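Local coordinates for protein NDP-rhamnosyltransferase (Saccharopolyspora spinosa, PDB 3TSA) that belongs to the glycosyltransferases of GT-B fold, built from two domains that each hold a parallel beta-sheet flanked by helices, at residues 69-81 / 312-324. Sequence-based numbering, arbitrary orientation.
Sequences LRFPNPAFGQRDT and LPQYFDQFDYARN
Phe319, on the first turn of helix 318-327, runs up against 73-77, the loop that leads toward helix 82-113. Followed outward, its CB packs 3.8 Å from Gly77 CA, where the glycine brings the backbone itself against the helix. Farther along one edge CD2 passes Phe76 CB, and CE2 comes to 3.1 Å from Asn73 O; at the tip CZ reaches Pro72 CB at 4.0 Å. Pro74 CA sits over one face as a CH-pi contact, 3.7 Å from the ring centroid, and Pro313 CB covers the opposite face, clamping the ring between two prolines. Phe76 lays its own ring over the start of the type II' turn 315-318: Phe316 N stands above one face, 3.3 Å from Phe76 CG, while Phe76 CE1 meets Phe316 CE1 with the ring planes at 46°. Tyr315 turns its edge toward the face of Phe71 in an offset edge-to-face pair. A nearly straight backbone bond, Asn73 N to Gln314 O (3.0 Å, 175°), ties the loops together. Arg323, its chain bent at chi3 (-59°), brings NH2 to a lone pair of Gly77 O at 2.9 Å; the same nitrogen makes a salt bridge to Asp320 OD1, weak as a hydrogen bond, which probably steadies it. Water links Asp320 OD2 to Phe76 O and Arg79 NE. Aromatic packing threaded by one backbone bond, with charged and water-linked groups to one side, thus joins the N- and C-terminal domains of the GT-B fold directly.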
# COMPACT_ATOMS: atom_id res chain seq x y z
N LEU A 69 -0.29 35.43 -9.62
CA LEU A 69 -1.53 34.64 -9.45
C LEU A 69 -2.51 35.05 -8.28
O LEU A 69 -3.70 35.40 -8.56
CB LEU A 69 -1.23 33.16 -9.41
CG LEU A 69 -2.12 32.22 -10.23
CD1 LEU A 69 -2.88 32.81 -11.47
CD2 LEU A 69 -1.30 30.97 -10.60
N ARG A 70 -2.03 34.98 -7.04
CA ARG A 70 -2.72 35.45 -5.77
C ARG A 70 -3.61 34.46 -5.07
O ARG A 70 -4.63 34.05 -5.61
CB ARG A 70 -3.61 36.67 -5.96
CG ARG A 70 -3.06 37.91 -5.35
CD ARG A 70 -1.67 38.23 -5.93
NE ARG A 70 -1.46 39.67 -6.18
CZ ARG A 70 -2.14 40.67 -5.61
NH1 ARG A 70 -3.10 40.44 -4.70
NH2 ARG A 70 -1.85 41.93 -5.95
N PHE A 71 -3.23 34.14 -3.87
CA PHE A 71 -4.06 33.31 -3.05
C PHE A 71 -4.15 33.94 -1.71
O PHE A 71 -3.19 34.64 -1.28
CB PHE A 71 -3.37 31.92 -2.91
CG PHE A 71 -3.34 31.15 -4.22
CD1 PHE A 71 -2.23 31.18 -5.01
CD2 PHE A 71 -4.51 30.49 -4.68
CE1 PHE A 71 -2.24 30.52 -6.26
CE2 PHE A 71 -4.54 29.88 -5.92
CZ PHE A 71 -3.39 29.83 -6.70
N PRO A 72 -5.24 33.66 -0.96
CA PRO A 72 -6.42 32.90 -1.39
C PRO A 72 -7.16 33.54 -2.49
O PRO A 72 -7.14 34.75 -2.66
CB PRO A 72 -7.28 32.81 -0.13
CG PRO A 72 -6.95 34.09 0.67
CD PRO A 72 -5.43 34.33 0.35
N ASN A 73 -7.83 32.74 -3.30
CA ASN A 73 -8.70 33.26 -4.37
C ASN A 73 -10.15 32.81 -4.16
O ASN A 73 -10.57 31.75 -4.69
CB ASN A 73 -8.20 32.80 -5.75
CG ASN A 73 -8.92 33.55 -6.86
OD1 ASN A 73 -10.00 34.14 -6.61
ND2 ASN A 73 -8.43 33.43 -8.09
N PRO A 74 -10.96 33.60 -3.41
CA PRO A 74 -12.35 33.25 -3.11
C PRO A 74 -13.24 33.02 -4.33
O PRO A 74 -14.32 32.40 -4.22
CB PRO A 74 -12.87 34.53 -2.37
CG PRO A 74 -11.64 35.04 -1.68
CD PRO A 74 -10.55 34.87 -2.76
N ALA A 75 -12.81 33.51 -5.51
CA ALA A 75 -13.69 33.34 -6.67
C ALA A 75 -13.84 31.84 -7.00
O ALA A 75 -14.83 31.41 -7.59
CB ALA A 75 -13.13 34.15 -7.90
N PHE A 76 -12.93 31.00 -6.53
CA PHE A 76 -13.25 29.56 -6.68
C PHE A 76 -14.48 29.09 -6.01
O PHE A 76 -15.11 28.09 -6.45
CB PHE A 76 -12.06 28.61 -6.23
CG PHE A 76 -10.93 28.54 -7.16
CD1 PHE A 76 -10.95 27.70 -8.27
CD2 PHE A 76 -9.77 29.30 -6.87
CE1 PHE A 76 -9.84 27.68 -9.13
CE2 PHE A 76 -8.62 29.29 -7.72
CZ PHE A 76 -8.66 28.47 -8.86
N GLY A 77 -14.84 29.75 -4.92
CA GLY A 77 -16.06 29.40 -4.23
C GLY A 77 -17.25 30.28 -4.58
O GLY A 77 -18.27 30.35 -3.87
N GLN A 78 -17.16 30.93 -5.74
CA GLN A 78 -18.19 31.86 -6.20
C GLN A 78 -18.59 31.53 -7.64
O GLN A 78 -18.31 32.33 -8.55
CB GLN A 78 -17.71 33.33 -6.05
CG GLN A 78 -17.36 33.64 -4.54
CD GLN A 78 -16.65 34.94 -4.36
OE1 GLN A 78 -16.06 35.46 -5.30
NE2 GLN A 78 -16.61 35.43 -3.11
N ARG A 79 -19.17 30.33 -7.85
CA ARG A 79 -19.42 29.80 -9.23
C ARG A 79 -20.53 30.60 -9.93
O ARG A 79 -20.56 30.60 -11.16
CB ARG A 79 -19.66 28.32 -9.22
CG ARG A 79 -18.33 27.58 -9.17
CD ARG A 79 -18.51 26.05 -9.11
NE ARG A 79 -19.21 25.60 -7.92
CZ ARG A 79 -20.26 24.76 -7.93
NH1 ARG A 79 -20.75 24.24 -9.09
NH2 ARG A 79 -20.85 24.44 -6.76
N ASP A 80 -21.38 31.27 -9.12
CA ASP A 80 -22.45 32.19 -9.68
C ASP A 80 -21.90 33.58 -10.04
O ASP A 80 -22.68 34.51 -10.32
CB ASP A 80 -23.53 32.43 -8.66
CG ASP A 80 -24.17 31.16 -8.14
OD1 ASP A 80 -24.39 30.20 -8.93
OD2 ASP A 80 -24.53 31.16 -6.92
N THR A 81 -20.60 33.77 -10.07
CA THR A 81 -20.05 35.00 -10.55
C THR A 81 -19.28 34.78 -11.82
O THR A 81 -18.91 33.63 -12.14
CB THR A 81 -19.13 35.70 -9.53
OG1 THR A 81 -17.87 34.99 -9.41
CG2 THR A 81 -19.83 35.93 -8.18
N LEU A 312 -8.38 27.70 6.36
CA LEU A 312 -7.97 28.89 5.56
C LEU A 312 -8.00 28.50 4.12
O LEU A 312 -6.99 28.21 3.48
CB LEU A 312 -6.57 29.29 5.99
CG LEU A 312 -6.22 29.78 7.43
CD1 LEU A 312 -6.46 28.80 8.47
CD2 LEU A 312 -4.70 30.00 7.39
N PRO A 313 -9.20 28.53 3.48
CA PRO A 313 -9.26 28.04 2.11
C PRO A 313 -8.47 28.92 1.11
O PRO A 313 -8.33 30.14 1.36
CB PRO A 313 -10.77 28.15 1.80
CG PRO A 313 -11.28 29.32 2.72
CD PRO A 313 -10.49 29.03 3.99
N GLN A 314 -7.98 28.28 0.09
CA GLN A 314 -7.10 28.93 -0.92
C GLN A 314 -7.63 28.80 -2.33
O GLN A 314 -7.61 29.77 -3.12
CB GLN A 314 -5.67 28.35 -0.82
CG GLN A 314 -5.06 28.40 0.58
CD GLN A 314 -4.90 29.84 1.12
OE1 GLN A 314 -5.14 30.07 2.30
NE2 GLN A 314 -4.53 30.78 0.24
N TYR A 315 -8.08 27.60 -2.71
CA TYR A 315 -8.38 27.39 -4.09
C TYR A 315 -9.33 26.19 -4.26
O TYR A 315 -9.65 25.49 -3.29
CB TYR A 315 -7.10 27.23 -4.93
CG TYR A 315 -6.13 26.09 -4.55
CD1 TYR A 315 -6.54 24.84 -3.97
CD2 TYR A 315 -4.78 26.26 -4.86
CE1 TYR A 315 -5.58 23.85 -3.70
CE2 TYR A 315 -3.88 25.30 -4.64
CZ TYR A 315 -4.26 24.11 -4.05
OH TYR A 315 -3.29 23.16 -3.85
N PHE A 316 -9.77 25.98 -5.51
CA PHE A 316 -10.65 24.84 -5.88
C PHE A 316 -11.85 24.64 -4.97
O PHE A 316 -12.68 25.56 -4.87
CB PHE A 316 -9.81 23.60 -6.16
CG PHE A 316 -8.90 23.79 -7.34
CD1 PHE A 316 -9.45 23.99 -8.63
CD2 PHE A 316 -7.52 23.98 -7.15
CE1 PHE A 316 -8.60 24.28 -9.76
CE2 PHE A 316 -6.66 24.29 -8.28
CZ PHE A 316 -7.23 24.42 -9.58
N ASP A 317 -11.94 23.48 -4.31
CA ASP A 317 -13.11 23.11 -3.50
C ASP A 317 -13.00 23.58 -2.09
O ASP A 317 -13.94 23.39 -1.29
CB ASP A 317 -13.20 21.54 -3.48
CG ASP A 317 -11.94 20.90 -2.98
OD1 ASP A 317 -10.83 21.32 -3.38
OD2 ASP A 317 -12.03 19.92 -2.22
N GLN A 318 -11.91 24.31 -1.77
CA GLN A 318 -11.62 24.59 -0.33
C GLN A 318 -12.58 25.57 0.33
O GLN A 318 -12.89 25.42 1.52
CB GLN A 318 -10.16 25.05 -0.09
CG GLN A 318 -9.19 23.90 -0.48
CD GLN A 318 -7.79 24.35 -0.53
OE1 GLN A 318 -7.52 25.56 -0.57
NE2 GLN A 318 -6.85 23.36 -0.57
N PHE A 319 -13.07 26.57 -0.42
CA PHE A 319 -14.08 27.52 0.09
C PHE A 319 -15.37 26.89 0.44
O PHE A 319 -15.93 27.20 1.46
CB PHE A 319 -14.29 28.67 -0.97
CG PHE A 319 -12.99 29.41 -1.18
CD1 PHE A 319 -12.63 30.40 -0.25
CD2 PHE A 319 -12.12 29.04 -2.22
CE1 PHE A 319 -11.32 31.06 -0.37
CE2 PHE A 319 -10.83 29.69 -2.35
CZ PHE A 319 -10.44 30.64 -1.39
N ASP A 320 -15.88 26.00 -0.44
CA ASP A 320 -17.08 25.22 -0.16
C ASP A 320 -16.92 24.37 1.07
O ASP A 320 -17.78 24.45 1.96
CB ASP A 320 -17.41 24.36 -1.39
CG ASP A 320 -17.91 25.24 -2.54
OD1 ASP A 320 -19.10 25.63 -2.44
OD2 ASP A 320 -17.16 25.52 -3.46
N TYR A 321 -15.83 23.60 1.16
CA TYR A 321 -15.66 22.77 2.36
C TYR A 321 -15.60 23.66 3.59
O TYR A 321 -16.24 23.39 4.59
CB TYR A 321 -14.36 21.99 2.31
CG TYR A 321 -14.14 21.23 3.54
CD1 TYR A 321 -14.82 20.04 3.75
CD2 TYR A 321 -13.23 21.68 4.50
CE1 TYR A 321 -14.62 19.29 4.97
CE2 TYR A 321 -13.01 20.97 5.70
CZ TYR A 321 -13.72 19.79 5.91
OH TYR A 321 -13.53 19.03 7.03
N ALA A 322 -14.83 24.74 3.53
CA ALA A 322 -14.68 25.60 4.71
C ALA A 322 -16.03 26.19 5.20
O ALA A 322 -16.29 26.18 6.41
CB ALA A 322 -13.64 26.73 4.46
N ARG A 323 -16.83 26.74 4.27
CA ARG A 323 -18.11 27.31 4.57
C ARG A 323 -19.06 26.23 5.13
O ARG A 323 -19.80 26.50 6.12
CB ARG A 323 -18.75 27.97 3.32
CG ARG A 323 -18.15 29.30 2.92
CD ARG A 323 -19.09 29.97 1.87
NE ARG A 323 -19.29 29.14 0.64
CZ ARG A 323 -18.65 29.43 -0.49
NH1 ARG A 323 -17.76 30.40 -0.49
NH2 ARG A 323 -18.86 28.72 -1.57
N ASN A 324 -18.97 25.05 4.57
CA ASN A 324 -19.99 24.08 4.95
C ASN A 324 -19.62 23.45 6.27
O ASN A 324 -20.50 23.22 7.12
CB ASN A 324 -20.13 23.01 3.87
CG ASN A 324 -20.70 23.62 2.53
OD1 ASN A 324 -21.10 24.82 2.45
ND2 ASN A 324 -20.60 22.80 1.49
O HOH W 1 -15.61 31.91 -1.82
O HOH W 2 -17.65 26.71 -5.82